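PDB 4L1N: conserved lipoprotein, putative from Clostridium novyi, which is of unknown function but is a putative lipoprotein, probably tethered to the membrane, of a family related to the beta-propellers. Local coordinates for residues T67-S72 with K76-I81; D124-D127 with L131-V134; K95-N100 with K106-L111; E82-N87 with K117-Y122. All blocks are in the same frame, centred on the assembly; numbering follows the deposited sequence.

Interaction 1. Residues T67-S72 with K76-I81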
loop_
_atom_site.group_PDB
_atom_site.type_symbol
_atom_site.label_atom_id
_atom_site.label_comp_id
_atom_site.label_asym_id
_atom_site.label_seq_id
_atom_site.Cartn_x
_atom_site.Cartn_y
_atom_site.Cartn_z
ATOM N N THR A 67 -2.852 -10.788 -3.085
ATOM C CA THR A 67 -1.402 -10.970 -2.985
ATOM C C THR A 67 -1.146 -11.908 -1.785
ATOM O O THR A 67 -2.062 -12.141 -0.996
ATOM C CB THR A 67 -0.650 -9.620 -2.883
ATOM O OG1 THR A 67 -0.907 -8.977 -1.631
ATOM C CG2 THR A 67 -0.947 -8.679 -4.041
ATOM N N LYS A 68 0.066 -12.470 -1.654
ATOM C CA LYS A 68 0.380 -13.386 -0.547
ATOM C C LYS A 68 0.355 -12.648 0.805
ATOM O O LYS A 68 0.647 -11.451 0.860
ATOM C CB LYS A 68 1.738 -14.085 -0.769
ATOM C CG LYS A 68 1.690 -15.215 -1.804
ATOM C CD LYS A 68 3.055 -15.881 -1.999
ATOM C CE LYS A 68 3.033 -17.016 -3.000
ATOM N NZ LYS A 68 3.039 -16.525 -4.403
ATOM N N TRP A 69 -0.031 -13.354 1.875
ATOM C CA TRP A 69 -0.123 -12.799 3.221
ATOM C C TRP A 69 1.254 -12.484 3.802
ATOM O O TRP A 69 2.028 -13.401 4.075
ATOM C CB TRP A 69 -0.845 -13.772 4.158
ATOM C CG TRP A 69 -2.330 -13.875 3.992
ATOM C CD1 TRP A 69 -3.021 -14.935 3.483
ATOM C CD2 TRP A 69 -3.313 -12.967 4.512
ATOM N NE1 TRP A 69 -4.376 -14.724 3.613
ATOM C CE2 TRP A 69 -4.584 -13.523 4.238
ATOM C CE3 TRP A 69 -3.245 -11.719 5.158
ATOM C CZ2 TRP A 69 -5.774 -12.858 4.552
ATOM C CZ3 TRP A 69 -4.428 -11.079 5.500
ATOM C CH2 TRP A 69 -5.671 -11.643 5.191
ATOM N N LYS A 70 1.563 -11.192 3.983
ATOM C CA LYS A 70 2.806 -10.742 4.606
ATOM C C LYS A 70 2.527 -10.603 6.085
ATOM O O LYS A 70 1.665 -9.815 6.483
ATOM C CB LYS A 70 3.291 -9.408 4.007
ATOM C CG LYS A 70 4.319 -9.509 2.888
ATOM C CD LYS A 70 4.485 -8.139 2.203
ATOM C CE LYS A 70 5.294 -8.186 0.935
ATOM N NZ LYS A 70 4.754 -7.256 -0.087
ATOM N N ASN A 71 3.212 -11.396 6.896
ATOM C CA ASN A 71 3.047 -11.376 8.342
ATOM C C ASN A 71 3.749 -10.190 8.979
ATOM O O ASN A 71 4.767 -9.720 8.467
ATOM C CB ASN A 71 3.620 -12.651 8.921
ATOM C CG ASN A 71 2.595 -13.659 9.326
ATOM O OD1 ASN A 71 1.707 -14.041 8.554
ATOM N ND2 ASN A 71 2.738 -14.144 10.540
ATOM N N SER A 72 3.234 -9.735 10.125
ATOM C CA SER A 72 3.845 -8.675 10.918
ATOM C C SER A 72 5.145 -9.226 11.538
ATOM O O SER A 72 5.284 -10.452 11.650
ATOM C CB SER A 72 2.867 -8.219 11.996
ATOM O OG SER A 72 3.445 -7.244 12.844
ATOM N N LYS A 76 1.805 -11.238 15.046
ATOM C CA LYS A 76 0.485 -11.012 15.655
ATOM C C LYS A 76 -0.544 -10.729 14.563
ATOM O O LYS A 76 -1.705 -11.112 14.689
ATOM C CB LYS A 76 0.542 -9.841 16.659
ATOM C CG LYS A 76 -0.706 -9.646 17.522
ATOM C CD LYS A 76 -0.669 -8.304 18.263
ATOM C CE LYS A 76 -1.753 -8.164 19.311
ATOM N NZ LYS A 76 -1.209 -8.241 20.698
ATOM N N PHE A 77 -0.108 -10.069 13.492
ATOM C CA PHE A 77 -0.953 -9.686 12.376
ATOM C C PHE A 77 -0.429 -10.195 11.039
ATOM O O PHE A 77 0.722 -10.624 10.930
ATOM C CB PHE A 77 -1.076 -8.151 12.314
ATOM C CG PHE A 77 -1.737 -7.505 13.504
ATOM C CD1 PHE A 77 -3.097 -7.674 13.744
ATOM C CD2 PHE A 77 -1.011 -6.691 14.365
ATOM C CE1 PHE A 77 -3.710 -7.076 14.848
ATOM C CE2 PHE A 77 -1.623 -6.096 15.472
ATOM C CZ PHE A 77 -2.970 -6.292 15.705
ATOM N N SER A 78 -1.290 -10.123 10.019
ATOM C CA SER A 78 -1.010 -10.470 8.637
ATOM C C SER A 78 -1.859 -9.590 7.728
ATOM O O SER A 78 -2.979 -9.226 8.096
ATOM C CB SER A 78 -1.263 -11.946 8.376
ATOM O OG SER A 78 -0.536 -12.341 7.226
ATOM N N ALA A 79 -1.311 -9.211 6.567
ATOM C CA ALA A 79 -1.975 -8.343 5.603
ATOM C C ALA A 79 -1.701 -8.782 4.159
ATOM O O ALA A 79 -0.716 -9.476 3.907
ATOM C CB ALA A 79 -1.520 -6.907 5.803
ATOM N N CYS A 80 -2.588 -8.369 3.216
ATOM C CA CYS A 80 -2.522 -8.609 1.768
ATOM C C CYS A 80 -3.443 -7.616 1.042
ATOM O O CYS A 80 -4.205 -6.904 1.705
ATOM C CB CYS A 80 -2.882 -10.056 1.429
ATOM S SG CYS A 80 -4.650 -10.453 1.586
ATOM N N ILE A 81 -3.379 -7.580 -0.314
ATOM C CA ILE A 81 -4.242 -6.734 -1.146
ATOM C C ILE A 81 -5.160 -7.657 -1.933
ATOM O O ILE A 81 -4.673 -8.365 -2.819
ATOM C CB ILE A 81 -3.463 -5.762 -2.087
ATOM C CG1 ILE A 81 -2.534 -4.816 -1.321
ATOM C CG2 ILE A 81 -4.428 -4.975 -3.001
ATOM C CD1 ILE A 81 -1.349 -4.448 -2.074
#
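Phe77 meets Ser72 twice: its carbonyl O takes the Ser72 N-H (N to O 2.8 Å, 170° at the hydrogen), and the two CB atoms pack on each other, while the Ser72 hydroxyl is held by Asn74. At Ser78, OG stands anti to the backbone N (chi1 -159°), which carries it over to the Asn71 amide. There OG gives a 3.1 Å hydrogen bond to Asn71 OD1, arriving well above the amide plane, and it also lies 3.4 Å from Trp69 CB; the Asn71 ND2 group turns instead to Asn75. Ala79 and Lys70 form the hydrogen-bonded pair, Lys70 N to Ala79 O at 2.9 Å and Ala79 N to Lys70 O at 3.0 Å. These bonds define an antiparallel beta hairpin in which the short strand 70-71 forms one margin of the nine-stranded sheet. Next comes Cys80, whose SG sits over one face of Trp69, 3.8 Å from the centroid of the six-membered ring and 3° from its normal, a sulfur-aromatic contact. Lys99 makes a cation-pi contact with the same indole. Ile81 is gripped by Thr67 on both its polar backbone atoms: its N donates to Thr67 OG1 (3.1 Å), and its O accepts from Thr67 N.

Interaction 2. Residues D124-D127 with L131-V134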
loop_
_atom_site.group_PDB
_atom_site.type_symbol
_atom_site.label_atom_id
_atom_site.label_comp_id
_atom_site.label_asym_id
_atom_site.label_seq_id
_atom_site.Cartn_x
_atom_site.Cartn_y
_atom_site.Cartn_z
ATOM N N ASP A 124 3.713 -3.298 2.747
ATOM C CA ASP A 124 4.688 -3.966 3.602
ATOM C C ASP A 124 4.628 -3.342 4.977
ATOM O O ASP A 124 4.032 -2.275 5.131
ATOM C CB ASP A 124 6.100 -3.954 3.040
ATOM C CG ASP A 124 6.889 -5.208 3.367
ATOM O OD1 ASP A 124 6.517 -5.915 4.351
ATOM O OD2 ASP A 124 7.889 -5.486 2.643
ATOM N N TRP A 125 5.189 -4.010 5.986
ATOM C CA TRP A 125 5.074 -3.532 7.357
ATOM C C TRP A 125 6.081 -2.441 7.698
ATOM O O TRP A 125 7.238 -2.517 7.292
ATOM C CB TRP A 125 5.179 -4.704 8.331
ATOM C CG TRP A 125 3.998 -5.622 8.236
ATOM C CD1 TRP A 125 3.893 -6.753 7.480
ATOM C CD2 TRP A 125 2.738 -5.474 8.915
ATOM N NE1 TRP A 125 2.667 -7.352 7.688
ATOM C CE2 TRP A 125 1.936 -6.582 8.559
ATOM C CE3 TRP A 125 2.219 -4.525 9.818
ATOM C CZ2 TRP A 125 0.629 -6.747 9.043
ATOM C CZ3 TRP A 125 0.930 -4.703 10.310
ATOM C CH2 TRP A 125 0.141 -5.784 9.902
ATOM N N PHE A 126 5.619 -1.413 8.436
ATOM C CA PHE A 126 6.428 -0.287 8.915
ATOM C C PHE A 126 6.880 -0.586 10.344
ATOM O O PHE A 126 8.038 -0.358 10.692
ATOM C CB PHE A 126 5.645 1.038 8.833
ATOM C CG PHE A 126 6.402 2.245 9.324
ATOM C CD1 PHE A 126 6.338 2.632 10.657
ATOM C CD2 PHE A 126 7.187 2.992 8.457
ATOM C CE1 PHE A 126 7.064 3.727 11.118
ATOM C CE2 PHE A 126 7.915 4.092 8.916
ATOM C CZ PHE A 126 7.841 4.456 10.243
ATOM N N ASP A 127 5.945 -1.054 11.172
ATOM C CA ASP A 127 6.140 -1.482 12.552
ATOM C C ASP A 127 5.005 -2.495 12.880
ATOM O O ASP A 127 4.396 -3.028 11.957
ATOM C CB ASP A 127 6.255 -0.290 13.543
ATOM C CG ASP A 127 5.094 0.689 13.662
ATOM O OD1 ASP A 127 3.932 0.278 13.417
ATOM O OD2 ASP A 127 5.335 1.847 14.090
ATOM N N LEU A 131 1.386 -0.060 8.355
ATOM C CA LEU A 131 1.846 -0.539 7.057
ATOM C C LEU A 131 2.471 0.591 6.246
ATOM O O LEU A 131 2.197 1.773 6.488
ATOM C CB LEU A 131 0.678 -1.110 6.228
ATOM C CG LEU A 131 0.045 -2.434 6.613
ATOM C CD1 LEU A 131 -1.301 -2.556 5.982
ATOM C CD2 LEU A 131 0.906 -3.607 6.186
HETATM N N MSE A 132 3.289 0.207 5.259
HETATM C CA MSE A 132 3.800 1.048 4.205
HETATM C C MSE A 132 2.904 0.767 3.047
HETATM O O MSE A 132 2.803 -0.392 2.636
HETATM C CB MSE A 132 5.253 0.733 3.875
HETATM C CG MSE A 132 6.233 1.339 4.869
HETATM SE SE MSE A 132 8.039 0.966 4.383
HETATM C CE MSE A 132 7.923 -0.963 3.991
ATOM N N VAL A 133 2.156 1.771 2.587
ATOM C CA VAL A 133 1.213 1.550 1.491
ATOM C C VAL A 133 1.541 2.481 0.310
ATOM O O VAL A 133 1.686 3.697 0.486
ATOM C CB VAL A 133 -0.277 1.708 1.946
ATOM C CG1 VAL A 133 -1.248 1.365 0.817
ATOM C CG2 VAL A 133 -0.583 0.871 3.177
ATOM N N VAL A 134 1.601 1.897 -0.898
ATOM C CA VAL A 134 1.751 2.649 -2.137
ATOM C C VAL A 134 0.348 2.796 -2.728
ATOM O O VAL A 134 -0.349 1.797 -2.907
ATOM C CB VAL A 134 2.752 2.033 -3.145
ATOM C CG1 VAL A 134 2.732 2.800 -4.464
ATOM C CG2 VAL A 134 4.161 1.989 -2.568
#
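Asp124 and Met132 are joined by a reciprocal pair of backbone hydrogen bonds, Asp124 N to Met132 O at 3.0 Å and Met132 N to Asp124 O at 2.6 Å, the mark of an antiparallel hydrogen-bonded pair. Trp125 and Leu131 follow as the non-hydrogen-bonded pair. Among polar side chains, the Asp124 carboxylate turns back on its own strand: OD1 accepts the Trp125 N-H at 2.8 Å through its anti side. Three apolar contacts follow, one of them CH-pi. In that one Leu131 sets CD2 over the centre of the Trp125 indole, 3.9 Å from the centroid of the six-membered ring and 13° off its normal. Phe126 and Met132 cross at about a right angle, with Met132 CG 4.0 Å from Phe126 CB and close to the ring's edge. Finally, the selenomethionine chain of Met132 bends at its last torsion (chi3 -47°), which swings CE back against Asp124 CB at 3.6 Å. Beyond the pair, Trp125 NE1 donates to Lys70 O, and Lys176 of the three-stranded sheet makes a cation-pi contact with Phe126. Two strands paired in this way, 118-125 and 130-137, with a short connection between them, form a beta hairpin at one end of the nine-stranded sheet.

Interaction 3. Residues K95-N100 with K106-L111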
loop_
_atom_site.group_PDB
_atom_site.type_symbol
_atom_site.label_atom_id
_atom_site.label_comp_id
_atom_site.label_asym_id
_atom_site.label_seq_id
_atom_site.Cartn_x
_atom_site.Cartn_y
_atom_site.Cartn_z
ATOM N N LYS A 95 -8.406 -3.843 -1.996
ATOM C CA LYS A 95 -8.696 -3.597 -0.582
ATOM C C LYS A 95 -7.566 -4.185 0.279
ATOM O O LYS A 95 -7.122 -5.295 -0.011
ATOM C CB LYS A 95 -10.037 -4.237 -0.181
ATOM C CG LYS A 95 -11.254 -3.943 -1.058
ATOM C CD LYS A 95 -12.156 -5.184 -1.122
ATOM C CE LYS A 95 -13.641 -4.897 -1.006
ATOM N NZ LYS A 95 -14.425 -6.103 -0.574
ATOM N N ILE A 96 -7.097 -3.473 1.325
ATOM C CA ILE A 96 -6.080 -4.030 2.230
ATOM C C ILE A 96 -6.804 -4.912 3.260
ATOM O O ILE A 96 -7.604 -4.409 4.057
ATOM C CB ILE A 96 -5.173 -2.969 2.925
ATOM C CG1 ILE A 96 -4.474 -2.037 1.918
ATOM C CG2 ILE A 96 -4.142 -3.658 3.833
ATOM C CD1 ILE A 96 -3.993 -0.745 2.543
ATOM N N TYR A 97 -6.537 -6.221 3.224
ATOM C CA TYR A 97 -7.125 -7.218 4.129
ATOM C C TYR A 97 -6.174 -7.447 5.299
ATOM O O TYR A 97 -5.001 -7.703 5.057
ATOM C CB TYR A 97 -7.372 -8.526 3.352
ATOM C CG TYR A 97 -8.778 -8.711 2.821
ATOM C CD1 TYR A 97 -9.482 -7.647 2.259
ATOM C CD2 TYR A 97 -9.396 -9.958 2.852
ATOM C CE1 TYR A 97 -10.770 -7.818 1.752
ATOM C CE2 TYR A 97 -10.683 -10.140 2.347
ATOM C CZ TYR A 97 -11.365 -9.069 1.790
ATOM O OH TYR A 97 -12.653 -9.243 1.323
ATOM N N ILE A 98 -6.641 -7.272 6.551
ATOM C CA ILE A 98 -5.827 -7.477 7.764
ATOM C C ILE A 98 -6.451 -8.602 8.619
ATOM O O ILE A 98 -7.675 -8.795 8.646
ATOM C CB ILE A 98 -5.559 -6.175 8.585
ATOM C CG1 ILE A 98 -4.822 -5.148 7.725
ATOM C CG2 ILE A 98 -4.717 -6.443 9.860
ATOM C CD1 ILE A 98 -5.393 -3.914 7.807
ATOM N N LYS A 99 -5.573 -9.360 9.283
ATOM C CA LYS A 99 -5.917 -10.511 10.102
ATOM C C LYS A 99 -5.199 -10.454 11.444
ATOM O O LYS A 99 -3.971 -10.340 11.466
ATOM C CB LYS A 99 -5.471 -11.772 9.332
ATOM C CG LYS A 99 -6.455 -12.938 9.299
ATOM C CD LYS A 99 -6.139 -13.934 8.145
ATOM C CE LYS A 99 -4.745 -14.549 8.161
ATOM N NZ LYS A 99 -4.524 -15.476 7.017
ATOM N N ASN A 100 -5.944 -10.515 12.561
ATOM C CA ASN A 100 -5.349 -10.619 13.896
ATOM C C ASN A 100 -5.184 -12.103 14.123
ATOM O O ASN A 100 -6.170 -12.792 14.383
ATOM C CB ASN A 100 -6.203 -9.949 14.980
ATOM C CG ASN A 100 -5.548 -9.904 16.345
ATOM O OD1 ASN A 100 -4.927 -10.868 16.824
ATOM N ND2 ASN A 100 -5.715 -8.782 17.023
ATOM N N LYS A 106 -10.748 -10.621 11.538
ATOM C CA LYS A 106 -10.517 -10.217 10.152
ATOM C C LYS A 106 -11.230 -8.910 9.865
ATOM O O LYS A 106 -12.385 -8.742 10.235
ATOM C CB LYS A 106 -11.020 -11.295 9.161
ATOM C CG LYS A 106 -10.369 -12.669 9.275
ATOM C CD LYS A 106 -11.269 -13.766 8.715
ATOM C CE LYS A 106 -10.761 -15.136 9.083
ATOM N NZ LYS A 106 -11.213 -16.168 8.116
ATOM N N TRP A 107 -10.561 -7.996 9.184
ATOM C CA TRP A 107 -11.139 -6.732 8.740
ATOM C C TRP A 107 -10.441 -6.279 7.447
ATOM O O TRP A 107 -9.499 -6.933 7.001
ATOM C CB TRP A 107 -11.104 -5.652 9.832
ATOM C CG TRP A 107 -9.749 -5.106 10.179
ATOM C CD1 TRP A 107 -9.162 -3.987 9.661
ATOM C CD2 TRP A 107 -8.912 -5.536 11.258
ATOM N NE1 TRP A 107 -7.981 -3.726 10.315
ATOM C CE2 TRP A 107 -7.800 -4.666 11.299
ATOM C CE3 TRP A 107 -8.983 -6.590 12.190
ATOM C CZ2 TRP A 107 -6.762 -4.825 12.222
ATOM C CZ3 TRP A 107 -7.947 -6.753 13.093
ATOM C CH2 TRP A 107 -6.837 -5.896 13.083
ATOM N N GLU A 108 -10.971 -5.221 6.814
ATOM C CA GLU A 108 -10.435 -4.660 5.595
ATOM C C GLU A 108 -10.322 -3.144 5.724
ATOM O O GLU A 108 -11.107 -2.508 6.432
ATOM C CB GLU A 108 -11.254 -5.081 4.344
ATOM C CG GLU A 108 -12.597 -4.399 4.144
ATOM C CD GLU A 108 -13.435 -4.839 2.955
ATOM O OE1 GLU A 108 -13.762 -6.044 2.843
ATOM O OE2 GLU A 108 -13.882 -3.944 2.207
ATOM N N LEU A 109 -9.295 -2.582 5.073
ATOM C CA LEU A 109 -9.063 -1.151 4.988
ATOM C C LEU A 109 -9.388 -0.723 3.579
ATOM O O LEU A 109 -8.761 -1.189 2.620
ATOM C CB LEU A 109 -7.628 -0.771 5.352
ATOM C CG LEU A 109 -7.149 -0.931 6.780
ATOM C CD1 LEU A 109 -5.691 -0.480 6.876
ATOM C CD2 LEU A 109 -7.996 -0.139 7.770
ATOM N N ASP A 110 -10.403 0.118 3.446
ATOM C CA ASP A 110 -10.854 0.579 2.145
ATOM C C ASP A 110 -10.571 2.020 1.938
ATOM O O ASP A 110 -10.836 2.839 2.808
ATOM C CB ASP A 110 -12.353 0.351 1.977
ATOM C CG ASP A 110 -12.735 -1.064 1.637
ATOM O OD1 ASP A 110 -11.826 -1.930 1.575
ATOM O OD2 ASP A 110 -13.938 -1.309 1.416
ATOM N N LEU A 111 -10.118 2.345 0.744
ATOM C CA LEU A 111 -9.847 3.707 0.365
ATOM C C LEU A 111 -11.145 4.492 0.274
ATOM O O LEU A 111 -12.039 4.120 -0.489
ATOM C CB LEU A 111 -9.130 3.663 -0.978
ATOM C CG LEU A 111 -8.098 4.729 -1.283
ATOM C CD1 LEU A 111 -7.093 4.894 -0.160
ATOM C CD2 LEU A 111 -7.416 4.399 -2.563
#
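Ile98 lies against the indole of Trp107, with CB over one face, 4.0 Å from the centroid of the five-membered ring and displaced toward its rim. Its CG2 branch stands anti to the backbone N and reaches Trp107 CZ2 at 3.5 Å, while CD1, on the other branch, meets Leu109 CD1 at 3.6 Å. Ile96 and Leu109 extend this apolar face through their CB atoms, and Ile123 and Pro120 of strand 118-125 pack on Ile96. Trp107 NE1 has its partner outside the pair, the carbonyl of Ile153. Backbone hydrogen bonds tie the strands at two pairs: Ile98 N to Trp107 O at 2.9 Å with its return bond, and Leu109 N to Ile96 O at 2.7 Å with its own. The strand axes lie 156° apart, as expected for a twisted antiparallel beta hairpin. The face bearing Lys95, Tyr97 and Glu108 is polar. Glu108 runs alongside Tyr97, with OE1 3.6 Å from Tyr97 CE1 and the carboxylate turned 32° from the ring plane. From the other strand Lys95 crosses it obliquely, and NZ forms a salt bridge with Glu108 OE1 at 3.5 Å, its hydrogen bond weak; the stem of Lys95 runs beside Asp110. The Lys55 side chain touches both acids. Glu108 OE2 lies close to the Asp110 carboxylate, acceptors with no hydrogen bond between them, and Lys95 would be expected to offset their repulsion, chiefly at Glu108.

Interaction 4. Residues E82-N87 with K117-Y122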
loop_
_atom_site.group_PDB
_atom_site.type_symbol
_atom_site.label_atom_id
_atom_site.label_comp_id
_atom_site.label_asym_id
_atom_site.label_seq_id
_atom_site.Cartn_x
_atom_site.Cartn_y
_atom_site.Cartn_z
ATOM N N GLU A 82 -6.481 -7.633 -1.624
ATOM C CA GLU A 82 -7.510 -8.421 -2.291
ATOM C C GLU A 82 -8.109 -7.647 -3.470
ATOM O O GLU A 82 -8.359 -6.450 -3.348
ATOM C CB GLU A 82 -8.603 -8.834 -1.274
ATOM C CG GLU A 82 -9.935 -9.350 -1.830
ATOM C CD GLU A 82 -9.984 -10.664 -2.596
ATOM O OE1 GLU A 82 -8.908 -11.239 -2.874
ATOM O OE2 GLU A 82 -11.105 -11.114 -2.935
ATOM N N GLY A 83 -8.316 -8.342 -4.593
ATOM C CA GLY A 83 -8.976 -7.796 -5.776
ATOM C C GLY A 83 -8.151 -7.512 -7.010
ATOM O O GLY A 83 -8.711 -7.113 -8.037
ATOM N N LYS A 84 -6.822 -7.707 -6.932
ATOM C CA LYS A 84 -5.951 -7.391 -8.061
ATOM C C LYS A 84 -4.991 -8.543 -8.470
ATOM O O LYS A 84 -4.064 -8.325 -9.255
ATOM C CB LYS A 84 -5.151 -6.134 -7.734
ATOM C CG LYS A 84 -5.937 -4.839 -7.690
ATOM C CD LYS A 84 -4.970 -3.734 -7.308
ATOM C CE LYS A 84 -4.974 -2.547 -8.238
ATOM N NZ LYS A 84 -4.303 -2.787 -9.529
ATOM N N GLY A 85 -5.247 -9.756 -8.002
ATOM C CA GLY A 85 -4.397 -10.889 -8.350
ATOM C C GLY A 85 -3.178 -11.023 -7.465
ATOM O O GLY A 85 -2.939 -10.179 -6.602
ATOM N N GLU A 86 -2.398 -12.091 -7.684
ATOM C CA GLU A 86 -1.198 -12.499 -6.932
ATOM C C GLU A 86 -0.091 -11.422 -6.833
ATOM O O GLU A 86 0.674 -11.430 -5.853
ATOM C CB GLU A 86 -0.601 -13.761 -7.580
ATOM C CG GLU A 86 0.113 -14.692 -6.613
ATOM C CD GLU A 86 0.886 -15.806 -7.291
ATOM O OE1 GLU A 86 1.886 -15.501 -7.983
ATOM O OE2 GLU A 86 0.499 -16.985 -7.121
ATOM N N ASN A 87 0.007 -10.520 -7.830
ATOM C CA ASN A 87 1.060 -9.502 -7.821
ATOM C C ASN A 87 0.488 -8.072 -7.921
ATOM O O ASN A 87 1.230 -7.122 -8.179
ATOM C CB ASN A 87 2.063 -9.786 -8.952
ATOM C CG ASN A 87 2.856 -11.058 -8.737
ATOM O OD1 ASN A 87 3.800 -11.104 -7.931
ATOM N ND2 ASN A 87 2.459 -12.136 -9.418
ATOM N N LYS A 117 -11.035 5.619 -8.550
ATOM C CA LYS A 117 -9.858 5.972 -9.342
ATOM C C LYS A 117 -8.512 5.492 -8.766
ATOM O O LYS A 117 -7.609 5.226 -9.559
ATOM C CB LYS A 117 -9.799 7.484 -9.647
ATOM C CG LYS A 117 -9.497 8.433 -8.484
ATOM C CD LYS A 117 -8.632 9.629 -8.932
ATOM C CE LYS A 117 -9.425 10.799 -9.482
ATOM N NZ LYS A 117 -8.552 11.775 -10.188
ATOM N N ASN A 118 -8.356 5.416 -7.424
ATOM C CA ASN A 118 -7.087 5.022 -6.792
ATOM C C ASN A 118 -7.184 3.716 -6.044
ATOM O O ASN A 118 -8.282 3.279 -5.684
ATOM C CB ASN A 118 -6.572 6.106 -5.871
ATOM C CG ASN A 118 -5.965 7.238 -6.641
ATOM O OD1 ASN A 118 -5.137 7.040 -7.528
ATOM N ND2 ASN A 118 -6.395 8.445 -6.357
ATOM N N THR A 119 -6.020 3.093 -5.795
ATOM C CA THR A 119 -5.954 1.783 -5.159
ATOM C C THR A 119 -4.682 1.529 -4.335
ATOM O O THR A 119 -3.617 2.004 -4.734
ATOM C CB THR A 119 -5.995 0.726 -6.293
ATOM O OG1 THR A 119 -6.054 -0.569 -5.731
ATOM C CG2 THR A 119 -4.780 0.797 -7.238
ATOM N N PRO A 120 -4.710 0.698 -3.253
ATOM C CA PRO A 120 -3.432 0.259 -2.673
ATOM C C PRO A 120 -2.745 -0.601 -3.745
ATOM O O PRO A 120 -3.417 -1.447 -4.345
ATOM C CB PRO A 120 -3.848 -0.562 -1.445
ATOM C CG PRO A 120 -5.219 -0.927 -1.654
ATOM C CD PRO A 120 -5.853 0.017 -2.614
ATOM N N LYS A 121 -1.465 -0.351 -4.052
ATOM C CA LYS A 121 -0.749 -1.099 -5.092
ATOM C C LYS A 121 0.338 -2.012 -4.496
ATOM O O LYS A 121 0.565 -3.100 -5.033
ATOM C CB LYS A 121 -0.141 -0.129 -6.124
ATOM C CG LYS A 121 0.579 -0.765 -7.302
ATOM C CD LYS A 121 -0.294 -1.657 -8.178
ATOM C CE LYS A 121 -0.120 -1.352 -9.633
ATOM N NZ LYS A 121 -1.386 -1.581 -10.367
ATOM N N TYR A 122 1.034 -1.554 -3.430
ATOM C CA TYR A 122 2.093 -2.296 -2.726
ATOM C C TYR A 122 1.990 -2.011 -1.241
ATOM O O TYR A 122 1.799 -0.858 -0.846
ATOM C CB TYR A 122 3.516 -1.966 -3.247
ATOM C CG TYR A 122 4.629 -2.708 -2.521
ATOM C CD1 TYR A 122 5.222 -2.175 -1.378
ATOM C CD2 TYR A 122 5.081 -3.944 -2.970
ATOM C CE1 TYR A 122 6.207 -2.873 -0.680
ATOM C CE2 TYR A 122 6.056 -4.657 -2.273
ATOM C CZ TYR A 122 6.620 -4.118 -1.130
ATOM O OH TYR A 122 7.587 -4.816 -0.432
HETATM O O HOH W 1 -3.785 -0.459 -11.139
#
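Lys84 reaches from a loop to the strand at 118-122, and its chain supplies every close contact between the two segments. CB starts out toward the strand, and CG follows without itself meeting the other segment closely. The extended chi2 (178°) carries CD forward, the first atom to arrive, 3.7 Å from Thr119 OG1 and 4.1 Å from Pro120 O. A bend at chi3 then turns CE to both branches of Thr119, OG1 at 3.4 Å and CG2 at 3.5 Å. The two side chains reach toward each other, tip to tip. The Thr119 hydroxyl is occupied by other partners: it donates to Pro120 O at 3.1 Å, from above the carbonyl plane, and accepts from Gly94 N. A final bend in Lys84 (chi4 -75°) turns NZ toward Lys121, whose chain comes in at about a right angle. The two ammonium nitrogens, Lys84 NZ and Lys121 NZ, are 3.3 Å apart; both are donors, so no direct bond links them. A water bridges them instead, accepting from Lys84 NZ at 2.9 Å and from Lys121 NZ at 2.8 Å. Lys84 NZ also donates to Glu90 O, and Lys121 NZ weakly to Ala88 O, so oxygen acceptors probably temper the closeness of like charges. In the fold, the loop between strands 77-82 and 95-100 is joined to strand 118-125 through this one side chain, the backbones staying well apart. Strand 118-125 pairs with strand 130-137, which Thr119, Pro120 and Lys121 touch, and Pro120 also meets Ile96 of strand 95-100.

From the N terminus, interaction 1 comes first, closing a three-residue turn between 67-72 and 76-81. The chain then enters 82-87, where interaction 4 opens; before its partner 117-122 arrives, interaction 3 forms and closes the hairpin 95-100 with 106-111, nested wholly inside that longer loop. Interaction 2 follows in series, closing the next hairpin at 124-134, and no loops cross. Strand 77-82 hydrogen-bonds to strand 95-100, so interactions 1 and 3 are continuous in the sheet. Interactions 2 and 4 share strand 118-125, where the Val134 backbone probably bonds to Lys121 and Tyr122. Phe77 packed on Trp125 ties interaction 1 to interaction 2, and Ile96 packed on Leu131 joins interaction 3 to interaction 2.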